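Superoxide dismutase [Ni] (Streptomyces coelicolor, PDB 1T6U) catalyses the disproportionation of superoxide to hydrogen peroxide and molecular oxygen with a nickel cofactor, working as a homohexamer of four-helix-bundle subunits. Local coordinates at residues Glu17-Val21 against Arg47-Ala51; Lys22-Met28 against Lys92-Gln98; Val42-Gln46 against Ala88-Lys92; Ser60-Lys64 against Ile110-Lys115; Leu77-Thr81 against Tyr103-Ile107. The protein carries 1 engineered substitution. One frame throughout, in Å; residues are numbered along the deposited sequence.

In the fold
All five contacts join helices of one four-helix bundle. Contacts 1 and 2 follow each other along helix 12-30, first against helix 34-62 and then against helix 94-115, their centres about 11 Å apart. Contact 3, centred about 8 and 9 Å from the centres of contacts 1 and 2, ties helix 34-62 to the end of helix 74-89; K92 belongs to contacts 2 and 3. Contact 5 pairs helix 74-89 with helix 94-115, and contact 4, about 12 Å from contact 5 and 28 Å from contact 2 between centres, closes the other end. Contact 1 abuts the nickel-binding N-terminus of a second subunit, contacts 2 and 3 meet a fourth, and contacts 4 and 5 a third.

Contact 1: Glu17-Val21 against Arg47-Ala51; sequences EAESV and RAELA
The carboxylate of E17 and the guanidinium of R47 form a side-on salt bridge between helices 12-30 and 34-62. R47 NE donates to E17 OE2 at 2.9 Å, almost straight at 173°, while R47 NH2 reaches E17 OE1 at 3.0 Å. Both oxygens are met on their syn side, yet the two planes are twisted 37° apart, so both donors sit somewhat out of the carboxylate plane. The R47 chain, bent at chi2 and chi3, folds back to bring NE beside E17, and L50 CD1 lies over one guanidinium face. Within helix 12-30, S20 OG donates to E17 O at 2.9 Å, and the same hydroxyl rests against R47 CG at 3.5 Å. Apolar contacts fill the remainder: E17 CB meets A51 CB at 3.9 Å, and V21 CG2 packs on A48 CB, also at 3.9 Å. Small alanines here accompany an axis separation of 8.4 Å. E17 OE2 also bonds H1 NE2 of a second subunit, whose C6 packs on S20. The near-antiparallel pair, at 151°, belongs to a four-helix bundle, and its salt bridge forms a second shell to the nickel site of that neighbouring subunit.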
# COMPACT_ATOMS: atom_id res chain seq x y z
N GLU A 17 -9.57 10.99 -10.21
CA GLU A 17 -8.41 10.18 -10.64
C GLU A 17 -8.41 10.06 -12.15
O GLU A 17 -7.34 10.15 -12.74
CB GLU A 17 -8.38 8.82 -9.94
CG GLU A 17 -8.22 8.90 -8.43
CD GLU A 17 -6.92 9.56 -8.02
OE1 GLU A 17 -6.76 9.80 -6.82
OE2 GLU A 17 -6.05 9.82 -8.90
N ALA A 18 -9.59 9.87 -12.79
CA ALA A 18 -9.63 9.81 -14.24
C ALA A 18 -9.25 11.14 -14.86
O ALA A 18 -8.62 11.18 -15.93
CB ALA A 18 -11.00 9.26 -14.63
N GLU A 19 -9.59 12.26 -14.24
CA GLU A 19 -9.14 13.56 -14.70
C GLU A 19 -7.61 13.66 -14.68
O GLU A 19 -6.96 14.17 -15.57
CB GLU A 19 -9.80 14.64 -13.82
CG GLU A 19 -11.27 14.88 -14.09
CD GLU A 19 -11.92 15.86 -13.13
OE1 GLU A 19 -13.15 16.09 -13.26
OE2 GLU A 19 -11.24 16.40 -12.23
N SER A 20 -7.00 13.14 -13.59
CA SER A 20 -5.55 13.18 -13.54
C SER A 20 -4.96 12.26 -14.62
O SER A 20 -3.98 12.65 -15.26
CB SER A 20 -5.05 12.97 -12.08
OG SER A 20 -5.02 11.62 -11.90
N VAL A 21 -5.55 11.10 -14.91
CA VAL A 21 -5.07 10.28 -16.01
C VAL A 21 -5.07 11.08 -17.32
O VAL A 21 -4.07 11.08 -18.05
CB VAL A 21 -5.91 9.00 -16.10
CG1 VAL A 21 -5.65 8.21 -17.36
CG2 VAL A 21 -5.63 8.06 -14.94
N ARG A 47 -2.78 6.18 -10.93
CA ARG A 47 -4.05 6.88 -10.76
C ARG A 47 -5.19 6.11 -11.42
O ARG A 47 -6.29 6.07 -10.89
CB ARG A 47 -3.95 8.32 -11.28
CG ARG A 47 -2.79 9.14 -10.80
CD ARG A 47 -2.31 8.93 -9.38
NE ARG A 47 -3.25 9.34 -8.35
CZ ARG A 47 -2.93 9.51 -7.07
NH1 ARG A 47 -1.70 9.32 -6.61
NH2 ARG A 47 -3.86 9.90 -6.20
N ALA A 48 -4.89 5.48 -12.57
CA ALA A 48 -5.89 4.68 -13.28
C ALA A 48 -6.33 3.52 -12.40
O ALA A 48 -7.51 3.19 -12.33
CB ALA A 48 -5.35 4.21 -14.60
N GLU A 49 -5.37 2.86 -11.74
CA GLU A 49 -5.72 1.79 -10.81
C GLU A 49 -6.62 2.25 -9.67
O GLU A 49 -7.56 1.55 -9.33
CB GLU A 49 -4.42 1.17 -10.25
CG GLU A 49 -4.66 0.01 -9.28
CD GLU A 49 -5.21 -1.24 -9.92
OE1 GLU A 49 -5.48 -1.34 -11.14
OE2 GLU A 49 -5.37 -2.21 -9.12
N LEU A 50 -6.34 3.43 -9.12
CA LEU A 50 -7.18 3.98 -8.08
C LEU A 50 -8.60 4.24 -8.62
O LEU A 50 -9.61 3.97 -7.96
CB LEU A 50 -6.58 5.27 -7.55
CG LEU A 50 -5.39 5.14 -6.63
CD1 LEU A 50 -4.75 6.48 -6.37
CD2 LEU A 50 -5.84 4.49 -5.30
N ALA A 51 -8.69 4.78 -9.83
CA ALA A 51 -9.99 5.01 -10.46
C ALA A 51 -10.76 3.71 -10.60
O ALA A 51 -11.97 3.66 -10.35
CB ALA A 51 -9.84 5.71 -11.80

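Contact 2: Lys22-Met28 against Lys92-Gln98; sequences KAVQEKM and KDPATGQ
K22 lies fully extended across P94, its CG 4.0 Å from P94 CB, and delivers its ammonium to Q98. K22 NZ donates to Q98 OE1 at 2.8 Å, in the carbonyl plane of the amide; the bend of Q98 at chi2 (62°) turns that oxygen back to meet it. Beneath K22 the backbones come close, with the CA atoms of K22 and G97 4.5 Å apart, glycine letting the backbones meet. Q25 points toward the start of helix 94-115. Its NE2 donates to T96 OG1 at 2.9 Å, tilted 30° from the amide plane, and its OE1 accepts a weak bond from G97 N. NE2 also bonds S91 O, so the buried amide spans the turn and the helix beyond it. That turn leads into a capped N-terminus: D93 occupies the N-cap and its OD1 accepts from A95 N at 3.0 Å, from above the carboxylate plane. T96 OG1 in turn donates to D93 O at 2.7 Å, close to the line of that carbonyl. Helices 12-30 and 94-115 run antiparallel here, at 169°, as neighbours in the four-helix bundle. One turn past K22, E26 lays its CG on P94 CB at 3.7 Å. M28 then crosses K92 at about a right angle, with its CE 3.8 Å from K92 CG; H35 of a fourth subunit packs on both residues.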
# COMPACT_ATOMS: atom_id res chain seq x y z
N LYS A 22 -6.19 11.72 -17.65
CA LYS A 22 -6.26 12.46 -18.90
C LYS A 22 -5.24 13.60 -18.95
O LYS A 22 -4.60 13.86 -19.96
CB LYS A 22 -7.66 13.06 -19.08
CG LYS A 22 -7.80 13.73 -20.43
CD LYS A 22 -9.19 14.35 -20.67
CE LYS A 22 -9.14 15.05 -22.01
NZ LYS A 22 -10.24 16.02 -22.28
N ALA A 23 -5.10 14.26 -17.81
CA ALA A 23 -4.13 15.35 -17.71
C ALA A 23 -2.71 14.85 -17.94
O ALA A 23 -1.92 15.50 -18.64
CB ALA A 23 -4.22 16.06 -16.37
N VAL A 24 -2.36 13.72 -17.37
CA VAL A 24 -1.06 13.10 -17.60
C VAL A 24 -0.86 12.78 -19.07
O VAL A 24 0.20 13.08 -19.64
CB VAL A 24 -0.88 11.87 -16.70
CG1 VAL A 24 0.40 11.12 -17.06
CG2 VAL A 24 -0.80 12.29 -15.24
N GLN A 25 -1.86 12.20 -19.71
CA GLN A 25 -1.78 11.92 -21.14
C GLN A 25 -1.53 13.21 -21.93
O GLN A 25 -0.66 13.21 -22.80
CB GLN A 25 -3.03 11.19 -21.63
CG GLN A 25 -3.21 9.82 -21.00
CD GLN A 25 -4.54 9.17 -21.28
OE1 GLN A 25 -5.59 9.83 -21.24
NE2 GLN A 25 -4.51 7.85 -21.49
N GLU A 26 -2.26 14.30 -21.63
CA GLU A 26 -2.01 15.56 -22.34
C GLU A 26 -0.57 16.02 -22.17
O GLU A 26 0.15 16.47 -23.10
CB GLU A 26 -3.01 16.60 -21.87
CG GLU A 26 -4.45 16.31 -22.19
CD GLU A 26 -5.50 17.07 -21.41
OE1 GLU A 26 -6.66 17.16 -21.86
OE2 GLU A 26 -5.23 17.62 -20.33
N LYS A 27 -0.08 15.94 -20.94
CA LYS A 27 1.29 16.39 -20.69
C LYS A 27 2.34 15.55 -21.38
O LYS A 27 3.39 16.03 -21.76
CB LYS A 27 1.55 16.39 -19.17
CG LYS A 27 0.73 17.49 -18.49
CD LYS A 27 0.89 17.58 -17.02
CE LYS A 27 0.27 18.82 -16.41
NZ LYS A 27 0.57 20.12 -17.06
N MET A 28 2.07 14.28 -21.55
CA MET A 28 3.00 13.41 -22.27
C MET A 28 3.18 13.90 -23.68
O MET A 28 4.20 13.71 -24.26
CB MET A 28 2.53 11.94 -22.25
CG MET A 28 2.55 11.35 -20.84
SD MET A 28 2.09 9.61 -20.73
CE MET A 28 3.65 8.84 -21.19
N LYS A 92 -1.19 6.66 -24.26
CA LYS A 92 -0.79 8.04 -24.08
C LYS A 92 -1.86 9.01 -24.59
O LYS A 92 -1.77 10.22 -24.33
CB LYS A 92 0.55 8.30 -24.78
CG LYS A 92 1.71 7.52 -24.16
CD LYS A 92 2.96 7.48 -25.02
CE LYS A 92 3.40 8.81 -25.54
NZ LYS A 92 4.50 8.72 -26.53
N ASP A 93 -2.86 8.52 -25.31
CA ASP A 93 -3.83 9.37 -26.00
C ASP A 93 -4.84 9.91 -25.01
O ASP A 93 -5.57 9.05 -24.50
CB ASP A 93 -4.50 8.53 -27.07
CG ASP A 93 -5.59 9.25 -27.83
OD1 ASP A 93 -5.69 10.49 -27.68
OD2 ASP A 93 -6.35 8.56 -28.55
N PRO A 94 -4.92 11.22 -24.77
CA PRO A 94 -5.94 11.71 -23.83
C PRO A 94 -7.38 11.39 -24.24
O PRO A 94 -8.25 11.45 -23.35
CB PRO A 94 -5.71 13.22 -23.80
CG PRO A 94 -4.62 13.54 -24.76
CD PRO A 94 -4.12 12.29 -25.34
N ALA A 95 -7.67 11.04 -25.49
CA ALA A 95 -9.01 10.60 -25.82
C ALA A 95 -9.40 9.34 -25.08
O ALA A 95 -10.57 9.09 -24.85
CB ALA A 95 -9.21 10.42 -27.32
N THR A 96 -8.45 8.52 -24.70
CA THR A 96 -8.72 7.30 -23.93
C THR A 96 -9.07 7.71 -22.50
O THR A 96 -10.03 7.17 -21.93
CB THR A 96 -7.60 6.25 -23.93
OG1 THR A 96 -6.39 6.73 -23.33
CG2 THR A 96 -7.28 5.85 -25.36
N GLY A 97 -8.33 8.65 -21.93
CA GLY A 97 -8.77 9.15 -20.63
C GLY A 97 -10.15 9.80 -20.72
O GLY A 97 -10.95 9.66 -19.78
N GLN A 98 -10.44 10.49 -21.81
CA GLN A 98 -11.75 11.14 -21.89
C GLN A 98 -12.88 10.12 -22.00
O GLN A 98 -13.98 10.27 -21.47
CB GLN A 98 -11.75 12.09 -23.08
CG GLN A 98 -13.09 12.81 -23.21
CD GLN A 98 -13.37 13.67 -22.00
OE1 GLN A 98 -12.48 14.46 -21.63
NE2 GLN A 98 -14.56 13.54 -21.40

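Contact 3: Val42-Gln46 against Ala88-Lys92; sequences VIKEQ and AKGSK
K44 bends its side chain to bring its ammonium to the carbonyls of A88 and S91, where helix 74-89 gives way to the following turn. CG stands opposite the backbone N across chi1 (176°), and successive turns at chi3 and chi4 curl NZ round to the carbonyl oxygens. K44 NZ donates to S91 O at 2.9 Å, from above the plane of that carbonyl, and makes a weak bond to A88 O at 3.3 Å. K89 O is near as well, but at a poor angle. A further bond joins K44 NZ to H35 NE2 of a fourth subunit. K89 takes the reverse shape: fully stretched beyond CG, it crosses E45 at about a right angle, its CD 3.4 Å from E45 OE2. E45 OE2 and K89 NZ stay 4.3 Å apart, bridged by a water that donates to the first at 2.7 Å and accepts from the second at 2.9 Å. Their direct ionic partners lie elsewhere, R39 of the fourth subunit for E45 and E49 for K89. A lysine ammonium thus ties helix 34-62 to the turn after helix 74-89 in the four-helix bundle, beside the interface with the fourth subunit.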
# COMPACT_ATOMS: atom_id res chain seq x y z
N VAL A 42 4.45 5.79 -15.02
CA VAL A 42 4.31 5.29 -13.67
C VAL A 42 3.07 5.86 -12.97
O VAL A 42 2.24 5.15 -12.42
CB VAL A 42 5.57 5.62 -12.83
CG1 VAL A 42 5.32 5.30 -11.36
CG2 VAL A 42 6.78 4.89 -13.37
N ILE A 43 2.94 7.19 -13.03
CA ILE A 43 1.85 7.85 -12.31
C ILE A 43 0.50 7.55 -12.93
O ILE A 43 -0.50 7.31 -12.22
CB ILE A 43 2.19 9.36 -12.25
CG1 ILE A 43 3.35 9.57 -11.25
CG2 ILE A 43 1.02 10.23 -11.96
CD1 ILE A 43 3.97 10.94 -11.25
N LYS A 44 0.45 7.60 -14.25
CA LYS A 44 -0.79 7.29 -14.96
C LYS A 44 -1.27 5.92 -14.53
O LYS A 44 -2.47 5.68 -14.29
CB LYS A 44 -0.54 7.34 -16.48
CG LYS A 44 -1.77 6.93 -17.30
CD LYS A 44 -1.71 7.41 -18.74
CE LYS A 44 -0.54 6.91 -19.55
NZ LYS A 44 -0.71 5.47 -19.80
N GLU A 45 -0.34 4.98 -14.43
CA GLU A 45 -0.74 3.62 -14.07
C GLU A 45 -1.36 3.58 -12.68
O GLU A 45 -2.39 2.92 -12.44
CB GLU A 45 0.47 2.68 -14.17
CG GLU A 45 0.18 1.20 -14.31
CD GLU A 45 -0.25 0.79 -15.70
OE1 GLU A 45 -0.15 1.57 -16.65
OE2 GLU A 45 -0.69 -0.37 -15.86
N GLN A 46 -0.76 4.30 -11.75
CA GLN A 46 -1.26 4.36 -10.37
C GLN A 46 -2.61 5.03 -10.27
O GLN A 46 -3.50 4.53 -9.58
CB GLN A 46 -0.24 5.13 -9.51
CG GLN A 46 1.08 4.43 -9.30
CD GLN A 46 2.20 5.25 -8.74
OE1 GLN A 46 2.23 6.48 -8.80
NE2 GLN A 46 3.26 4.67 -8.21
N ALA A 88 -6.98 3.20 -20.96
CA ALA A 88 -6.25 4.44 -20.67
C ALA A 88 -4.90 4.15 -20.06
O ALA A 88 -3.89 4.80 -20.36
CB ALA A 88 -7.07 5.35 -19.75
N LYS A 89 -4.80 3.18 -19.17
CA LYS A 89 -3.47 2.72 -18.71
C LYS A 89 -2.56 2.42 -19.88
O LYS A 89 -1.39 2.82 -19.85
CB LYS A 89 -3.49 1.44 -17.83
CG LYS A 89 -4.04 1.64 -16.43
CD LYS A 89 -3.98 0.28 -15.72
CE LYS A 89 -4.48 0.33 -14.27
NZ LYS A 89 -4.34 -0.98 -13.58
N GLY A 90 -3.06 1.72 -20.87
CA GLY A 90 -2.27 1.29 -21.99
C GLY A 90 -1.90 2.36 -23.00
O GLY A 90 -1.14 2.05 -23.92
N SER A 91 -2.44 3.56 -22.90
CA SER A 91 -2.38 4.61 -23.87
C SER A 91 -1.87 5.94 -23.34
O SER A 91 -2.08 6.31 -22.21
CB SER A 91 -3.78 4.85 -24.49
OG SER A 91 -3.74 5.78 -25.55
N LYS A 92 -1.19 6.66 -24.26
CA LYS A 92 -0.79 8.04 -24.08
C LYS A 92 -1.86 9.01 -24.59
O LYS A 92 -1.77 10.22 -24.33
CB LYS A 92 0.55 8.30 -24.78
CG LYS A 92 1.71 7.52 -24.16
CD LYS A 92 2.96 7.48 -25.02
CE LYS A 92 3.40 8.81 -25.54
NZ LYS A 92 4.50 8.72 -26.53
O HOH W 1 -1.62 -1.88 -13.84

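Contact 4: Ser60-Lys64 against Ile110-Lys115; sequences SDYFK and IFWETK
F111, Y62 and F63 form the apolar centre where the end of helix 34-62 meets helix 94-115. F111 CE1 sits over the middle of one Y62 ring face; the rings are inclined at 49° with centroids 4.6 Å apart, an oblique pairing. F63 follows, with Y62 CD2 above the margin of one face of its ring, and its CZ 4.1 Å from F111 CB. Farther round, F63 CE2 reaches I110 CG2 at 4.0 Å, and T114 CG2 lies at the edge of the same ring. The Y62 ring swings toward helix 94-115 because chi1 (173°) places CG across from its backbone N. At the polar border, Y62 OH donates to T114 OG1 at 2.8 Å, with the threonine oxygen at the ring edge, near its plane. T114 OG1 in turn donates to F111 O at 2.7 Å, and K115 CD lies 3.6 Å from Y62 OH. Y9 adds an edge-to-face partner for Y62, while L74 touches F63 and I110. The chain of hydrogen bonds from tyrosine to threonine to backbone carbonyl anchors the phenol oxygen at the border of an apolar core, while F111 over the face restricts how the ring can turn.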
# COMPACT_ATOMS: atom_id res chain seq x y z
N SER A 60 -20.03 -2.57 -6.30
CA SER A 60 -20.26 -3.67 -5.36
C SER A 60 -20.89 -3.22 -4.06
O SER A 60 -21.64 -3.93 -3.40
CB SER A 60 -18.97 -4.41 -5.01
OG SER A 60 -18.01 -3.53 -4.40
N ASP A 61 -20.55 -2.01 -3.61
CA ASP A 61 -20.91 -1.62 -2.24
C ASP A 61 -22.04 -0.61 -2.19
O ASP A 61 -22.86 -0.74 -1.30
CB ASP A 61 -19.65 -1.07 -1.56
CG ASP A 61 -18.53 -2.05 -1.33
OD1 ASP A 61 -18.55 -3.19 -1.81
OD2 ASP A 61 -17.56 -1.66 -0.63
N TYR A 62 -22.07 0.35 -3.08
CA TYR A 62 -23.18 1.33 -3.08
C TYR A 62 -24.40 0.78 -3.78
O TYR A 62 -25.53 0.74 -3.24
CB TYR A 62 -22.75 2.68 -3.72
CG TYR A 62 -24.01 3.53 -3.81
CD1 TYR A 62 -24.50 4.21 -2.72
CD2 TYR A 62 -24.70 3.65 -5.00
CE1 TYR A 62 -25.64 4.99 -2.78
CE2 TYR A 62 -25.86 4.42 -5.07
CZ TYR A 62 -26.33 5.10 -3.96
OH TYR A 62 -27.47 5.87 -4.00
N PHE A 63 -24.26 0.32 -5.02
CA PHE A 63 -25.43 -0.12 -5.80
C PHE A 63 -25.96 -1.45 -5.29
O PHE A 63 -25.20 -2.34 -4.89
CB PHE A 63 -25.06 -0.16 -7.29
CG PHE A 63 -24.92 1.22 -7.94
CD1 PHE A 63 -23.72 1.67 -8.48
CD2 PHE A 63 -26.03 2.06 -8.03
CE1 PHE A 63 -23.57 2.90 -9.11
CE2 PHE A 63 -25.90 3.27 -8.65
CZ PHE A 63 -24.69 3.68 -9.18
N LYS A 64 -27.29 -1.54 -5.31
CA LYS A 64 -28.00 -2.69 -4.75
C LYS A 64 -29.04 -3.22 -5.73
O LYS A 64 -29.32 -2.62 -6.75
CB LYS A 64 -28.74 -2.36 -3.49
CG LYS A 64 -28.01 -1.56 -2.45
CD LYS A 64 -27.35 -2.39 -1.38
CE LYS A 64 -26.29 -1.59 -0.62
NZ LYS A 64 -26.33 -1.84 0.84
N ILE A 110 -26.55 8.12 -13.00
CA ILE A 110 -27.37 7.08 -12.32
C ILE A 110 -27.25 7.19 -10.81
O ILE A 110 -28.23 7.22 -10.06
CB ILE A 110 -26.98 5.70 -12.88
CG1 ILE A 110 -27.34 5.58 -14.38
CG2 ILE A 110 -27.54 4.55 -12.08
CD1 ILE A 110 -26.89 4.28 -15.01
N PHE A 111 -25.98 7.28 -10.33
CA PHE A 111 -25.74 7.48 -8.90
C PHE A 111 -26.65 8.56 -8.32
O PHE A 111 -27.40 8.38 -7.35
CB PHE A 111 -24.26 7.76 -8.68
CG PHE A 111 -23.94 8.01 -7.21
CD1 PHE A 111 -23.66 6.97 -6.36
CD2 PHE A 111 -23.95 9.29 -6.66
CE1 PHE A 111 -23.38 7.20 -5.01
CE2 PHE A 111 -23.64 9.53 -5.33
CZ PHE A 111 -23.38 8.47 -4.48
N TRP A 112 -26.58 9.76 -8.90
CA TRP A 112 -27.36 10.89 -8.31
C TRP A 112 -28.84 10.65 -8.49
O TRP A 112 -29.59 11.07 -7.61
CB TRP A 112 -26.86 12.25 -8.81
CG TRP A 112 -25.49 12.51 -8.22
CD1 TRP A 112 -24.27 12.48 -8.88
CD2 TRP A 112 -25.23 12.81 -6.86
NE1 TRP A 112 -23.28 12.76 -7.99
CE2 TRP A 112 -23.83 12.97 -6.75
CE3 TRP A 112 -26.02 12.97 -5.72
CZ2 TRP A 112 -23.21 13.28 -5.53
CZ3 TRP A 112 -25.40 13.28 -4.54
CH2 TRP A 112 -24.01 13.43 -4.44
N GLU A 113 -29.30 10.01 -9.54
CA GLU A 113 -30.75 9.67 -9.59
C GLU A 113 -31.14 8.80 -8.41
O GLU A 113 -32.15 8.96 -7.72
CB GLU A 113 -31.09 8.96 -10.90
CG GLU A 113 -31.04 9.91 -12.07
CD GLU A 113 -31.35 9.32 -13.43
OE1 GLU A 113 -31.70 8.13 -13.53
OE2 GLU A 113 -31.27 10.06 -14.44
N THR A 114 -30.27 7.81 -8.11
CA THR A 114 -30.58 6.93 -6.97
C THR A 114 -30.49 7.63 -5.60
O THR A 114 -31.02 7.07 -4.63
CB THR A 114 -29.72 5.66 -6.94
OG1 THR A 114 -28.37 6.02 -6.62
CG2 THR A 114 -29.70 4.96 -8.28
N LYS A 115 -29.90 8.79 -5.43
CA LYS A 115 -29.80 9.54 -4.21
C LYS A 115 -31.04 10.43 -3.96
O LYS A 115 -31.19 10.94 -2.88
CB LYS A 115 -28.57 10.44 -4.29
CG LYS A 115 -27.29 9.66 -4.18
CD LYS A 115 -26.96 9.23 -2.75
CE LYS A 115 -26.35 10.37 -1.97
NZ LYS A 115 -26.06 9.97 -0.55

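Contact 5: Leu77-Thr81 against Tyr103-Ile107; sequences LVNDT and YIAQI
Antiparallel neighbours in the four-helix bundle, helices 74-89 and 94-115 meet here through apolar side chains and one aromatic ring, at 152° with axes 9.6 Å apart. Y103 leans across helix 74-89 and lays one ring face over the D80-T81 backbone. D80 CB makes a CH-pi contact with that face, 4.2 Å from the ring centroid and 26° off the normal. The carboxylate of D80 turns elsewhere, its OD1 accepting from Q76 NE2. L77 approaches Y103 from the previous turn, its CD1 3.7 Å from Y103 CD2, and the same methyl touches Q106 OE1. Its other methyl, CD2, rests 3.8 Å from I107 CG1, so the two branches of L77 touch Y103 and I107 respectively. T81 holds its hydroxyl inward: with OG1 beside the backbone N (chi1 -58°) it can donate to L77 O at 2.8 Å, a carbonyl that also accepts from T81 N. That internal bond satisfies the buried hydroxyl, whose oxygen then packs against carbon, 3.3 Å from Y103 CB and 3.5 Å from I107 CD1. T81 and I107 reach toward each other end to end, while T81 and I104 cross at about a right angle, T81 CG2 lying 3.9 Å from I104 CG1. V78 touches I107 CD1 through its CG2. On the inner side, V55 of helix 34-62 covers V78, T81 and I107, bringing a third helix into the core, and W59 of a third subunit packs on V78.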
# COMPACT_ATOMS: atom_id res chain seq x y z
N LEU A 77 -22.35 -1.32 -17.95
CA LEU A 77 -21.73 -0.01 -17.91
C LEU A 77 -20.52 -0.01 -16.99
O LEU A 77 -19.46 0.51 -17.38
CB LEU A 77 -22.75 1.03 -17.47
CG LEU A 77 -22.19 2.43 -17.16
CD1 LEU A 77 -21.59 3.01 -18.42
CD2 LEU A 77 -23.33 3.25 -16.60
N VAL A 78 -20.64 -0.58 -15.80
CA VAL A 78 -19.48 -0.57 -14.89
C VAL A 78 -18.34 -1.38 -15.51
O VAL A 78 -17.18 -0.98 -15.47
CB VAL A 78 -19.88 -1.07 -13.51
CG1 VAL A 78 -18.66 -1.29 -12.63
CG2 VAL A 78 -20.86 -0.10 -12.83
N ASN A 79 -18.68 -2.53 -16.11
CA ASN A 79 -17.65 -3.37 -16.74
C ASN A 79 -16.93 -2.61 -17.85
O ASN A 79 -15.71 -2.65 -17.91
CB ASN A 79 -18.19 -4.69 -17.28
CG ASN A 79 -17.10 -5.72 -17.51
OD1 ASN A 79 -16.59 -5.85 -18.64
ND2 ASN A 79 -16.77 -6.46 -16.46
N ASP A 80 -17.70 -1.92 -18.70
CA ASP A 80 -17.13 -1.10 -19.77
C ASP A 80 -16.28 0.07 -19.24
O ASP A 80 -15.27 0.42 -19.86
CB ASP A 80 -18.25 -0.53 -20.64
CG ASP A 80 -18.96 -1.59 -21.46
OD1 ASP A 80 -18.48 -2.73 -21.49
OD2 ASP A 80 -20.00 -1.32 -22.08
N THR A 81 -16.71 0.63 -18.13
CA THR A 81 -15.91 1.69 -17.53
C THR A 81 -14.56 1.17 -17.09
O THR A 81 -13.52 1.80 -17.31
CB THR A 81 -16.66 2.24 -16.30
OG1 THR A 81 -17.96 2.74 -16.68
CG2 THR A 81 -15.93 3.42 -15.68
N TYR A 103 -17.63 7.48 -19.52
CA TYR A 103 -18.28 6.37 -18.84
C TYR A 103 -18.52 6.69 -17.37
O TYR A 103 -19.62 6.42 -16.84
CB TYR A 103 -17.46 5.10 -18.93
CG TYR A 103 -17.57 4.33 -20.20
CD1 TYR A 103 -16.45 4.03 -20.96
CD2 TYR A 103 -18.81 3.86 -20.63
CE1 TYR A 103 -16.52 3.32 -22.13
CE2 TYR A 103 -18.87 3.15 -21.82
CZ TYR A 103 -17.74 2.88 -22.57
OH TYR A 103 -17.90 2.15 -23.75
N ILE A 104 -17.56 7.25 -16.67
CA ILE A 104 -17.81 7.63 -15.28
C ILE A 104 -18.98 8.59 -15.18
O ILE A 104 -19.77 8.55 -14.22
CB ILE A 104 -16.53 8.23 -14.64
CG1 ILE A 104 -15.45 7.15 -14.48
CG2 ILE A 104 -16.84 8.92 -13.33
CD1 ILE A 104 -14.04 7.65 -14.27
N ALA A 105 -19.10 9.50 -16.16
CA ALA A 105 -20.21 10.46 -16.17
C ALA A 105 -21.57 9.81 -16.27
O ALA A 105 -22.56 10.25 -15.65
CB ALA A 105 -20.00 11.48 -17.30
N GLN A 106 -21.67 8.72 -17.03
CA GLN A 106 -22.89 7.92 -17.06
C GLN A 106 -23.16 7.26 -15.70
O GLN A 106 -24.32 7.28 -15.29
CB GLN A 106 -22.84 6.89 -18.18
CG GLN A 106 -22.62 7.44 -19.56
CD GLN A 106 -22.62 6.40 -20.66
OE1 GLN A 106 -23.40 5.44 -20.60
NE2 GLN A 106 -21.79 6.50 -21.69
N ILE A 107 -22.18 6.70 -15.05
CA ILE A 107 -22.37 6.14 -13.73
C ILE A 107 -22.78 7.25 -12.76
O ILE A 107 -23.68 7.05 -11.93
CB ILE A 107 -21.14 5.38 -13.19
CG1 ILE A 107 -20.71 4.17 -14.02
CG2 ILE A 107 -21.40 4.98 -11.74
CD1 ILE A 107 -19.38 3.56 -13.63